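Local coordinates for protein peptidoglycan glycosyltransferase (Eggerthella lenta, PDB 4MNR) that belongs to the penicillin-binding proteins and joins a dimerisation domain of that family to a transpeptidase-family domain with the beta-lactamase-like fold, at residues A126-A131 with I429-G434; M145-T150 with D174-S179; G178-P183 with Q318-E323. All blocks are in the same frame, centred on the assembly; numbering follows the deposited sequence.

Interaction 1 (A126-A131 with I429-G434); sequences AGRKGA and IVIEDG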
loop_
_atom_site.group_PDB
_atom_site.type_symbol
_atom_site.label_atom_id
_atom_site.label_comp_id
_atom_site.label_asym_id
_atom_site.label_seq_id
_atom_site.Cartn_x
_atom_site.Cartn_y
_atom_site.Cartn_z
ATOM N N ALA A 126 6.975 7.346 12.609
ATOM C CA ALA A 126 8.140 7.567 13.467
ATOM C C ALA A 126 8.093 6.733 14.754
ATOM O O ALA A 126 7.119 6.780 15.498
ATOM C CB ALA A 126 8.290 9.052 13.790
ATOM N N GLY A 127 9.142 5.953 14.997
ATOM C CA GLY A 127 9.210 5.129 16.194
ATOM C C GLY A 127 8.458 3.814 16.060
ATOM O O GLY A 127 8.381 3.038 17.019
ATOM N N ARG A 128 7.927 3.561 14.865
ATOM C CA ARG A 128 7.167 2.348 14.607
ATOM C C ARG A 128 7.842 1.522 13.525
ATOM O O ARG A 128 8.829 1.941 12.925
ATOM C CB ARG A 128 5.778 2.706 14.084
ATOM C CG ARG A 128 5.082 3.816 14.839
ATOM C CD ARG A 128 4.031 3.231 15.724
ATOM N NE ARG A 128 3.290 4.230 16.483
ATOM C CZ ARG A 128 2.313 3.912 17.321
ATOM N NH1 ARG A 128 1.984 2.639 17.470
ATOM N NH2 ARG A 128 1.670 4.851 18.001
ATOM N N LYS A 129 7.289 0.336 13.293
ATOM C CA LYS A 129 7.636 -0.483 12.152
ATOM C C LYS A 129 6.422 -0.482 11.219
ATOM O O LYS A 129 5.287 -0.700 11.654
ATOM C CB LYS A 129 7.911 -1.895 12.634
ATOM C CG LYS A 129 8.772 -2.717 11.733
ATOM C CD LYS A 129 9.583 -3.690 12.573
ATOM C CE LYS A 129 10.411 -2.931 13.592
ATOM N NZ LYS A 129 11.385 -3.807 14.309
ATOM N N GLY A 130 6.650 -0.232 9.940
ATOM C CA GLY A 130 5.542 -0.249 8.995
ATOM C C GLY A 130 5.827 0.536 7.737
ATOM O O GLY A 130 6.987 0.776 7.391
ATOM N N ALA A 131 4.770 0.953 7.048
ATOM C CA ALA A 131 4.950 1.629 5.777
ATOM C C ALA A 131 3.740 2.440 5.407
ATOM O O ALA A 131 2.627 2.162 5.870
ATOM C CB ALA A 131 5.230 0.609 4.675
ATOM N N ILE A 429 -1.674 2.690 4.783
ATOM C CA ILE A 429 -0.672 2.679 5.842
ATOM C C ILE A 429 -0.827 1.406 6.646
ATOM O O ILE A 429 -1.951 0.947 6.892
ATOM C CB ILE A 429 -0.797 3.932 6.749
ATOM C CG1 ILE A 429 0.277 3.939 7.843
ATOM C CG2 ILE A 429 -2.162 4.018 7.385
ATOM C CD1 ILE A 429 0.418 5.325 8.527
ATOM N N VAL A 430 0.299 0.801 7.011
ATOM C CA VAL A 430 0.274 -0.309 7.961
ATOM C C VAL A 430 1.230 0.010 9.098
ATOM O O VAL A 430 2.361 0.461 8.878
ATOM C CB VAL A 430 0.626 -1.683 7.320
ATOM C CG1 VAL A 430 2.022 -1.642 6.691
ATOM C CG2 VAL A 430 0.513 -2.799 8.389
ATOM N N ILE A 431 0.754 -0.173 10.320
ATOM C CA ILE A 431 1.607 -0.051 11.499
ATOM C C ILE A 431 1.734 -1.436 12.122
ATOM O O ILE A 431 0.762 -1.972 12.656
ATOM C CB ILE A 431 0.975 0.877 12.558
ATOM C CG1 ILE A 431 0.667 2.255 11.969
ATOM C CG2 ILE A 431 1.896 0.989 13.775
ATOM C CD1 ILE A 431 1.881 3.026 11.565
ATOM N N GLU A 432 2.924 -2.022 12.076
ATOM C CA GLU A 432 3.101 -3.360 12.648
ATOM C C GLU A 432 2.963 -3.367 14.176
ATOM O O GLU A 432 3.454 -2.464 14.865
ATOM C CB GLU A 432 4.453 -3.956 12.253
ATOM C CG GLU A 432 4.633 -4.136 10.749
ATOM C CD GLU A 432 6.008 -4.644 10.381
ATOM O OE1 GLU A 432 6.563 -5.495 11.117
ATOM O OE2 GLU A 432 6.543 -4.184 9.353
ATOM N N ASP A 433 2.288 -4.388 14.695
ATOM C CA ASP A 433 2.116 -4.536 16.147
ATOM C C ASP A 433 1.528 -3.278 16.773
ATOM O O ASP A 433 1.979 -2.837 17.831
ATOM C CB ASP A 433 3.455 -4.868 16.807
ATOM C CG ASP A 433 4.167 -6.008 16.112
ATOM O OD1 ASP A 433 3.534 -7.073 15.944
ATOM O OD2 ASP A 433 5.337 -5.829 15.706
ATOM N N GLY A 434 0.537 -2.698 16.109
ATOM C CA GLY A 434 -0.016 -1.425 16.538
ATOM C C GLY A 434 -1.211 -1.566 17.454
ATOM O O GLY A 434 -1.897 -2.582 17.433
HETATM O O HOH W 1 3.382 0.273 16.826
HETATM O O HOH W 2 5.314 -0.702 15.167
#
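Glu432 N gives its hydrogen to Lys129 O in the shortest of three backbone hydrogen bonds here, 2.7 Å long. The other two tie Ala131 to Val430 in both directions: Val430 N reaches Ala131 O at 2.9 Å and Ala131 N reaches Val430 O at 3.1 Å, as an antiparallel hydrogen-bonded pair requires. Between this pair and the Glu432-Lys129 bond, Gly130 faces Ile431 as a non-hydrogen-bonded pair. With no CB on Gly130, the strands come close enough for its CA to lie 3.3 Å from Val430 O, a CH...O contact. A second contact of this kind runs from Ile429 CA to Ala131 O.

Where the strands part, water takes over. One molecule accepts from Lys129 N and donates to Glu432 O at 2.6 Å. Another sits at the edge of the Arg128 guanidinium, in its plane, accepting from NH1, with a weak bond to Glu432 O; the same NH1 forms a salt bridge with Glu435.

The Lys129 and Glu432 side chains cross obliquely without a charge pair. Lys129 CG packs 3.6 Å from Glu432 OE2, while NZ stays 6.0 Å from Glu432 OE1. Instead, Glu432 OE2 makes a salt bridge with Arg175 NE and a hydrogen bond with Tyr181 OH, which would probably help hold it as a carboxylate. Arg128 bends at chi2 (-104°), and its CD comes to rest 3.7 Å from Ile431 CG2.

Beyond Ile431 the chain makes a type II turn through Gly434. The contact joins strands 130-135 and 425-431 in the five-stranded antiparallel sheet, with 409-418 on the far side of 425-431; Ile429 and Ile431 pack against helices 115-125 and 438-453, while Ala131 and Val430 lie on the other sheet face.

Interaction 2 (M145-T150 with D174-S179); sequences MASAPT and DRAAGS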
loop_
_atom_site.group_PDB
_atom_site.type_symbol
_atom_site.label_atom_id
_atom_site.label_comp_id
_atom_site.label_asym_id
_atom_site.label_seq_id
_atom_site.Cartn_x
_atom_site.Cartn_y
_atom_site.Cartn_z
HETATM N N MSE A 145 6.162 7.684 -0.225
HETATM C CA MSE A 145 6.427 6.266 -0.060
HETATM C C MSE A 145 7.454 6.164 1.052
HETATM O O MSE A 145 8.609 6.556 0.872
HETATM C CB MSE A 145 6.928 5.641 -1.374
HETATM C CG MSE A 145 7.252 4.173 -1.273
HETATM SE SE MSE A 145 7.552 3.397 -3.048
HETATM C CE MSE A 145 5.751 2.773 -3.352
ATOM N N ALA A 146 7.010 5.704 2.224
ATOM C CA ALA A 146 7.850 5.669 3.436
ATOM C C ALA A 146 7.871 4.301 4.098
ATOM O O ALA A 146 6.858 3.607 4.148
ATOM C CB ALA A 146 7.378 6.696 4.455
ATOM N N SER A 147 9.039 3.927 4.612
ATOM C CA SER A 147 9.174 2.712 5.409
ATOM C C SER A 147 9.815 3.087 6.741
ATOM O O SER A 147 10.571 4.059 6.815
ATOM C CB SER A 147 10.057 1.690 4.691
ATOM O OG SER A 147 9.561 1.413 3.395
ATOM N N ALA A 148 9.498 2.327 7.785
ATOM C CA ALA A 148 10.088 2.525 9.102
ATOM C C ALA A 148 10.366 1.156 9.712
ATOM O O ALA A 148 9.578 0.243 9.542
ATOM C CB ALA A 148 9.137 3.322 9.990
ATOM N N PRO A 149 11.487 1.009 10.439
ATOM C CA PRO A 149 12.484 2.025 10.782
ATOM C C PRO A 149 13.265 2.514 9.581
ATOM O O PRO A 149 13.318 1.863 8.532
ATOM C CB PRO A 149 13.428 1.287 11.742
ATOM C CG PRO A 149 12.665 0.123 12.227
ATOM C CD PRO A 149 11.780 -0.277 11.086
ATOM N N THR A 150 13.850 3.690 9.736
ATOM C CA THR A 150 14.564 4.289 8.634
ATOM C C THR A 150 15.933 4.778 9.084
ATOM O O THR A 150 16.392 4.464 10.194
ATOM C CB THR A 150 13.713 5.406 7.971
ATOM O OG1 THR A 150 14.315 5.800 6.732
ATOM C CG2 THR A 150 13.575 6.606 8.906
ATOM N N ASP A 174 12.764 -2.495 2.618
ATOM C CA ASP A 174 11.743 -1.670 1.965
ATOM C C ASP A 174 10.377 -2.251 2.306
ATOM O O ASP A 174 9.961 -3.266 1.750
ATOM C CB ASP A 174 11.960 -1.671 0.443
ATOM C CG ASP A 174 10.945 -0.808 -0.316
ATOM O OD1 ASP A 174 9.815 -0.594 0.166
ATOM O OD2 ASP A 174 11.289 -0.339 -1.421
ATOM N N ARG A 175 9.676 -1.620 3.232
ATOM C CA ARG A 175 8.384 -2.141 3.645
ATOM C C ARG A 175 7.226 -1.648 2.803
ATOM O O ARG A 175 6.154 -2.246 2.826
ATOM C CB ARG A 175 8.118 -1.800 5.110
ATOM C CG ARG A 175 8.959 -2.639 6.078
ATOM C CD ARG A 175 8.704 -2.211 7.525
ATOM N NE ARG A 175 9.146 -3.246 8.454
ATOM C CZ ARG A 175 10.405 -3.420 8.845
ATOM N NH1 ARG A 175 11.361 -2.607 8.420
ATOM N NH2 ARG A 175 10.701 -4.414 9.669
ATOM N N ALA A 176 7.416 -0.541 2.095
ATOM C CA ALA A 176 6.322 0.059 1.329
ATOM C C ALA A 176 6.038 -0.627 0.003
ATOM O O ALA A 176 4.875 -0.726 -0.423
ATOM C CB ALA A 176 6.586 1.561 1.106
ATOM N N ALA A 177 7.096 -1.051 -0.673
ATOM C CA ALA A 177 6.962 -1.707 -1.964
ATOM C C ALA A 177 7.455 -3.142 -1.899
ATOM O O ALA A 177 6.991 -3.988 -2.657
ATOM C CB ALA A 177 7.734 -0.951 -3.022
ATOM N N GLY A 178 8.399 -3.403 -1.002
ATOM C CA GLY A 178 9.204 -4.619 -1.067
ATOM C C GLY A 178 8.834 -5.792 -0.178
ATOM O O GLY A 178 9.521 -6.814 -0.200
ATOM N N SER A 179 7.748 -5.651 0.579
ATOM C CA SER A 179 7.363 -6.619 1.610
ATOM C C SER A 179 5.895 -7.051 1.509
ATOM O O SER A 179 5.014 -6.211 1.352
ATOM C CB SER A 179 7.600 -5.997 2.993
ATOM O OG SER A 179 8.979 -5.745 3.198
HETATM O O HOH W 3 12.022 -0.210 7.006
#
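Ser147, near the end of the outermost strand 142-148, meets the turn that starts at Asp174, and an Asx motif shapes that turn. Asp174 OD1 accepts from Ala177 N at 2.9 Å, nearly straight at nitrogen but arriving from above the carboxylate plane, with a weaker bond from Gly178 N. Ser179 OG closes back onto Asp174 O.

The curl presents two successive amides to Ser147. In the conformer described, one of two modelled, Ser147 OG lies anti to its own carbonyl carbon (chi1 -55°) and accepts from Ala176 N at 3.2 Å. Arg175 N, 3.0 Å from the same OG, adds a weak hydrogen bond. Both N-H groups approach the oxygen at bent angles, 138° from Ala176 and 133° from Arg175.

Toward the start of segment 145-150 the contact is apolar. Met145, present as selenomethionine, has CG anti to the backbone N, which sets CG 3.6 Å from Ala176 CB; farther out, CE reaches Ala177 CB at 4.2 Å.

At the other end Arg175 runs extended from CG to NE beside Ala148 and Pro149. Its CD approaches Ala148 O at 3.3 Å, and Pro149 CD lies over one face of the guanidinium, 3.6 Å from NH1. The peptide bond before Pro149 is cis. A water in the guanidinium plane accepts from Arg175 NH1 and donates to Pro149 O.

Arg175 is thus held on several sides: NH2 bonds Ser170 OG, and NE is taken up by Glu432. The positive charge, in a buried residue, is probably offset by that glutamate; the nearby Ala148 O, and Pro149 O acting through the water, may help stabilise it further.

Interaction 3 (G178-P183 with Q318-E323); sequences GSLYAP and QATVLE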
loop_
_atom_site.group_PDB
_atom_site.type_symbol
_atom_site.label_atom_id
_atom_site.label_comp_id
_atom_site.label_asym_id
_atom_site.label_seq_id
_atom_site.Cartn_x
_atom_site.Cartn_y
_atom_site.Cartn_z
ATOM N N GLY A 178 8.399 -3.403 -1.002
ATOM C CA GLY A 178 9.204 -4.619 -1.067
ATOM C C GLY A 178 8.834 -5.792 -0.178
ATOM O O GLY A 178 9.521 -6.814 -0.200
ATOM N N SER A 179 7.748 -5.651 0.579
ATOM C CA SER A 179 7.363 -6.619 1.610
ATOM C C SER A 179 5.895 -7.051 1.509
ATOM O O SER A 179 5.014 -6.211 1.352
ATOM C CB SER A 179 7.600 -5.997 2.993
ATOM O OG SER A 179 8.979 -5.745 3.198
ATOM N N LEU A 180 5.626 -8.352 1.643
ATOM C CA LEU A 180 4.238 -8.833 1.678
ATOM C C LEU A 180 3.675 -8.843 3.088
ATOM O O LEU A 180 4.331 -9.307 4.025
ATOM C CB LEU A 180 4.118 -10.247 1.109
ATOM C CG LEU A 180 4.358 -10.384 -0.390
ATOM C CD1 LEU A 180 4.272 -11.862 -0.785
ATOM C CD2 LEU A 180 3.357 -9.551 -1.163
ATOM N N TYR A 181 2.443 -8.387 3.219
ATOM C CA TYR A 181 1.735 -8.382 4.499
ATOM C C TYR A 181 0.378 -9.060 4.348
ATOM O O TYR A 181 -0.204 -9.056 3.268
ATOM C CB TYR A 181 1.450 -6.945 4.935
ATOM C CG TYR A 181 2.631 -6.120 5.417
ATOM C CD1 TYR A 181 3.012 -6.152 6.752
ATOM C CD2 TYR A 181 3.331 -5.291 4.554
ATOM C CE1 TYR A 181 4.071 -5.395 7.212
ATOM C CE2 TYR A 181 4.400 -4.537 5.005
ATOM C CZ TYR A 181 4.758 -4.588 6.334
ATOM O OH TYR A 181 5.813 -3.834 6.813
ATOM N N ALA A 182 -0.151 -9.613 5.437
ATOM C CA ALA A 182 -1.576 -9.947 5.459
ATOM C C ALA A 182 -2.346 -8.633 5.576
ATOM O O ALA A 182 -2.063 -7.826 6.471
ATOM C CB ALA A 182 -1.886 -10.817 6.647
ATOM N N PRO A 183 -3.326 -8.411 4.686
ATOM C CA PRO A 183 -4.017 -7.114 4.714
ATOM C C PRO A 183 -5.119 -7.060 5.761
ATOM O O PRO A 183 -5.619 -5.972 6.070
ATOM C CB PRO A 183 -4.622 -7.007 3.311
ATOM C CG PRO A 183 -4.872 -8.446 2.910
ATOM C CD PRO A 183 -3.705 -9.227 3.512
ATOM N N GLN A 318 -1.975 -12.013 0.418
ATOM C CA GLN A 318 -0.783 -11.353 0.943
ATOM C C GLN A 318 -0.509 -10.219 -0.023
ATOM O O GLN A 318 -0.485 -10.425 -1.238
ATOM C CB GLN A 318 0.413 -12.290 0.946
ATOM C CG GLN A 318 0.185 -13.565 1.725
ATOM C CD GLN A 318 1.411 -14.447 1.726
ATOM O OE1 GLN A 318 1.379 -15.585 1.253
ATOM N NE2 GLN A 318 2.505 -13.927 2.258
ATOM N N ALA A 319 -0.283 -9.028 0.506
ATOM C CA ALA A 319 -0.185 -7.877 -0.372
ATOM C C ALA A 319 0.928 -6.951 0.063
ATOM O O ALA A 319 1.253 -6.876 1.251
ATOM C CB ALA A 319 -1.501 -7.113 -0.377
ATOM N N THR A 320 1.467 -6.207 -0.895
ATOM C CA THR A 320 2.336 -5.089 -0.533
ATOM C C THR A 320 1.500 -3.884 -0.140
ATOM O O THR A 320 0.321 -3.817 -0.454
ATOM C CB THR A 320 3.244 -4.698 -1.703
ATOM O OG1 THR A 320 2.449 -4.360 -2.844
ATOM C CG2 THR A 320 4.160 -5.835 -2.057
ATOM N N VAL A 321 2.110 -2.911 0.533
ATOM C CA VAL A 321 1.382 -1.691 0.870
ATOM C C VAL A 321 1.021 -0.949 -0.422
ATOM O O VAL A 321 -0.063 -0.371 -0.550
ATOM C CB VAL A 321 2.197 -0.811 1.832
ATOM C CG1 VAL A 321 1.421 0.463 2.189
ATOM C CG2 VAL A 321 2.529 -1.620 3.083
ATOM N N LEU A 322 1.920 -1.012 -1.402
ATOM C CA LEU A 322 1.649 -0.443 -2.722
ATOM C C LEU A 322 0.400 -1.060 -3.349
ATOM O O LEU A 322 -0.453 -0.334 -3.878
ATOM C CB LEU A 322 2.861 -0.651 -3.638
ATOM C CG LEU A 322 2.697 -0.197 -5.085
ATOM C CD1 LEU A 322 2.353 1.300 -5.175
ATOM C CD2 LEU A 322 3.956 -0.507 -5.894
ATOM N N GLU A 323 0.272 -2.388 -3.259
ATOM C CA GLU A 323 -0.908 -3.064 -3.787
ATOM C C GLU A 323 -2.173 -2.580 -3.076
ATOM O O GLU A 323 -3.190 -2.336 -3.720
ATOM C CB GLU A 323 -0.794 -4.584 -3.658
ATOM C CG GLU A 323 -2.106 -5.336 -3.886
ATOM C CD GLU A 323 -2.652 -5.209 -5.313
ATOM O OE1 GLU A 323 -1.859 -5.133 -6.275
ATOM O OE2 GLU A 323 -3.893 -5.188 -5.472
HETATM O O HOH W 4 4.893 -3.551 0.870
#
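Tyr181 and Ala319 form a single antiparallel bridge of the hydrogen-bonded kind, their CA atoms 5.3 Å apart, with the touching parts of the two segments running 105° to each other. Tyr181 N gives to Ala319 O at 2.8 Å, coming from above the carbonyl plane; Ala319 N returns a bond of 2.8 Å to Tyr181 O, this time in the plane. Three CH...O contacts flank the pair, the closest from Gln318 CA to Tyr181 O.

Next to the bridge the two segments diverge, and a water spans them: it donates to Ser179 O at 2.7 Å and accepts from Val321 N, an amide in the first turn of the helix. Thr320 caps that helix. Its OG1, turned between the backbone N and the carbonyl carbon (chi1 58°), accepts from Glu323 N, and this leaves CG2 directed to segment 178-183, 3.5 Å from Ser179 O.

The same methyl meets Leu180 CD2 at 3.9 Å. Leu180 CD2 also rests against the Ala319-Thr320 peptide, 3.8 Å from Ala319 C, and the leucine side chain crosses that of Gln318 at about a right angle. On the other flank Tyr181 CB sits beside Ala319 O, which lies at the ring edge near the ring plane. Val321 CG2 touches Tyr181 CD2 and CE2 obliquely, at 4.0 Å from CE2, while the tyrosine hydroxyl goes on to Glu432.

Helix 321-332 therefore begins where the loop ahead of helix 188-197 is pinned to it. Val321 packs onto strands 130-135, 425-431 and 409-418, Tyr181 joins it on Val430 and Trp413, and Thr320 N is hydrogen-bonded to Ser279 OG.

The three contacts form one cluster on the five-stranded antiparallel sheet of the transpeptidase-family domain. The centre of interaction 2 lies about 10 Å from the centres of both others, and those of interactions 1 and 3 are about 13 Å apart. Interaction 1 pairs two inner strands; the chain span it closes contains the other two. Interaction 2 adds the edge strand 142-148 and a loop, and that loop continues through Gly178 and Ser179 into interaction 3. Glu432 links all three, through Arg175 and Tyr181, and Ala176 O probably bonds Leu322 N. The sheet, the loop and the start of helix 321-332 are thus held together as one unit.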